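PDB 3WZ2: proteasome assembly chaperone family protein from Pyrococcus furiosus DSM 3638, which is an archaeal homolog of proteasome-assembly chaperones and probably acts on the proteasome as a chaperone or activator. Local coordinates for the interface of chains A and B. Numbering follows the deposited sequence. Chains: chain A/B, Uncharacterized protein.

The interface of chains A and B. Residues chain A 51, 53, 70; chain B 165-166, 169.
The indole of B:Trp165 drives its edge into the phenol face of A:Tyr51: the planes stand 88° apart for the six-membered ring, and CZ2 lies 3.5 Å above the tyrosine plane, over its centre. Across this T-shaped pair CZ2 comes 3.6 Å from A:Tyr51 CE1, and NE1 of the same edge lies over the tyrosine face, 3.7 Å from A:Tyr51 CE2. One indole face carries A:Pro70, whose CD is 3.7 Å from the centroid of the six-membered ring of B:Trp165, a CH-pi contact shifted toward the rim. The opposite face is lined from within chain B by the aliphatic part of B:Arg169, its CG also near the rim. The tryptophan is thus sandwiched on both faces and stopped at its edge, which should restrict its rotation. Its CG is anti to the backbone N (chi1 171°), carrying the indole off helix 158-169 toward chain A. A:Tyr51, on strand 47-53, has CG between its backbone N and carbonyl carbon (chi1 55°), and in this setting the ring presents its face to the indole while the hydroxyl oxygen OH rests against the methylenes of B:Arg169, 3.5 Å from CG. Replacing this tyrosine with an alanine would probably leave the CZ2 and NE1 edge of the indole without its aromatic backing and B:Arg169 CG without the phenol oxygen. The whole interface, of which this patch is a part, is not an exact two-fold, and the structure alone does not show it to be biological. At its margin, the carboxylates of A:Asp53 and B:Glu166 lie nearly parallel, and their proximity might favour proton uptake by one of them; A:Asp53 OD1 is 3.8 Å from B:Glu166 OE2.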
ATOM      1  N   TYR A  51     -25.489 -13.432   1.194  1.00 19.50           N
ATOM      2  CA  TYR A  51     -24.251 -13.166   0.500  1.00 20.24           C
ATOM      3  C   TYR A  51     -23.343 -12.381   1.384  1.00 19.69           C
ATOM      4  O   TYR A  51     -23.764 -11.876   2.422  1.00 19.21           O
ATOM      5  CB  TYR A  51     -24.487 -12.398  -0.815  1.00 22.29           C
ATOM      6  CG  TYR A  51     -25.259 -11.127  -0.667  1.00 23.15           C
ATOM      7  CD1 TYR A  51     -26.631 -11.149  -0.473  1.00 24.93           C
ATOM      8  CD2 TYR A  51     -24.623  -9.897  -0.769  1.00 24.16           C
ATOM      9  CE1 TYR A  51     -27.360  -9.969  -0.323  1.00 27.56           C
ATOM     10  CE2 TYR A  51     -25.341  -8.703  -0.642  1.00 25.76           C
ATOM     11  CZ  TYR A  51     -26.711  -8.751  -0.413  1.00 27.73           C
ATOM     12  OH  TYR A  51     -27.427  -7.584  -0.289  1.00 33.51           O
ATOM     13  N   ASP A  53     -20.967  -9.094   1.518  1.00 26.10           N
ATOM     14  CA  ASP A  53     -20.935  -7.785   0.885  1.00 28.31           C
ATOM     15  C   ASP A  53     -19.711  -7.042   1.398  1.00 26.82           C
ATOM     16  O   ASP A  53     -19.545  -6.882   2.610  1.00 26.25           O
ATOM     17  CB  ASP A  53     -22.213  -7.034   1.244  1.00 33.40           C
ATOM     18  CG  ASP A  53     -22.262  -5.663   0.637  1.00 40.41           C
ATOM     19  OD1 ASP A  53     -21.750  -5.474  -0.496  1.00 53.92           O
ATOM     20  OD2 ASP A  53     -22.829  -4.775   1.276  1.00 48.45           O
ATOM     21  N   PRO A  70     -24.204 -12.705  -6.487  1.00 23.45           N
ATOM     22  CA  PRO A  70     -22.899 -12.192  -6.123  1.00 21.32           C
ATOM     23  C   PRO A  70     -21.928 -13.346  -6.034  1.00 20.49           C
ATOM     24  O   PRO A  70     -22.348 -14.498  -5.893  1.00 19.72           O
ATOM     25  CB  PRO A  70     -23.155 -11.523  -4.783  1.00 22.65           C
ATOM     26  CG  PRO A  70     -24.297 -12.294  -4.201  1.00 22.95           C
ATOM     27  CD  PRO A  70     -25.107 -12.824  -5.338  1.00 23.12           C
TER
ATOM     28  N   TRP B 165     -26.645  -5.656  -9.582  1.00 19.04           N
ATOM     29  CA  TRP B 165     -26.885  -6.364  -8.322  1.00 19.15           C
ATOM     30  C   TRP B 165     -27.314  -5.336  -7.243  1.00 18.28           C
ATOM     31  O   TRP B 165     -28.352  -5.517  -6.585  1.00 14.83           O
ATOM     32  CB  TRP B 165     -25.646  -7.160  -7.892  1.00 18.88           C
ATOM     33  CG  TRP B 165     -25.767  -7.742  -6.465  1.00 19.50           C
ATOM     34  CD1 TRP B 165     -25.134  -7.300  -5.346  1.00 19.35           C
ATOM     35  CD2 TRP B 165     -26.578  -8.832  -6.063  1.00 19.88           C
ATOM     36  NE1 TRP B 165     -25.504  -8.045  -4.271  1.00 20.78           N
ATOM     37  CE2 TRP B 165     -26.406  -8.991  -4.676  1.00 20.94           C
ATOM     38  CE3 TRP B 165     -27.431  -9.690  -6.735  1.00 21.35           C
ATOM     39  CZ2 TRP B 165     -27.042 -10.000  -3.952  1.00 22.73           C
ATOM     40  CZ3 TRP B 165     -28.080 -10.702  -6.017  1.00 23.23           C
ATOM     41  CH2 TRP B 165     -27.898 -10.838  -4.635  1.00 22.37           C
ATOM     42  N   GLU B 166     -26.530  -4.272  -7.077  1.00 18.19           N
ATOM     43  CA  GLU B 166     -26.760  -3.356  -5.955  1.00 21.66           C
ATOM     44  C   GLU B 166     -28.039  -2.559  -6.099  1.00 18.83           C
ATOM     45  O   GLU B 166     -28.789  -2.399  -5.127  1.00 18.02           O
ATOM     46  CB  GLU B 166     -25.591  -2.417  -5.737  1.00 27.00           C
ATOM     47  CG  GLU B 166     -24.340  -3.110  -5.165  1.00 35.28           C
ATOM     48  CD  GLU B 166     -24.539  -3.697  -3.760  1.00 41.58           C
ATOM     49  OE1 GLU B 166     -25.269  -3.057  -2.970  1.00 45.08           O
ATOM     50  OE2 GLU B 166     -24.014  -4.831  -3.457  1.00 51.38           O
ATOM     51  N   ARG B 169     -30.862  -4.953  -5.233  1.00 21.03           N
ATOM     52  CA  ARG B 169     -30.867  -5.089  -3.777  1.00 22.11           C
ATOM     53  C   ARG B 169     -31.451  -3.882  -3.037  1.00 21.35           C
ATOM     54  O   ARG B 169     -31.985  -4.044  -1.972  1.00 21.20           O
ATOM     55  CB  ARG B 169     -29.443  -5.393  -3.265  1.00 24.63           C
ATOM     56  CG  ARG B 169     -29.096  -6.880  -3.290  1.00 27.52           C
ATOM     57  CD  ARG B 169     -30.175  -7.794  -2.779  1.00 29.25           C
ATOM     58  NE  ARG B 169     -31.029  -8.049  -3.929  1.00 38.91           N
ATOM     59  CZ  ARG B 169     -32.280  -8.507  -3.936  1.00 47.72           C
ATOM     60  NH1 ARG B 169     -32.909  -8.872  -2.815  1.00 57.98           N
ATOM     61  NH2 ARG B 169     -32.911  -8.612  -5.105  1.00 44.92           N
TER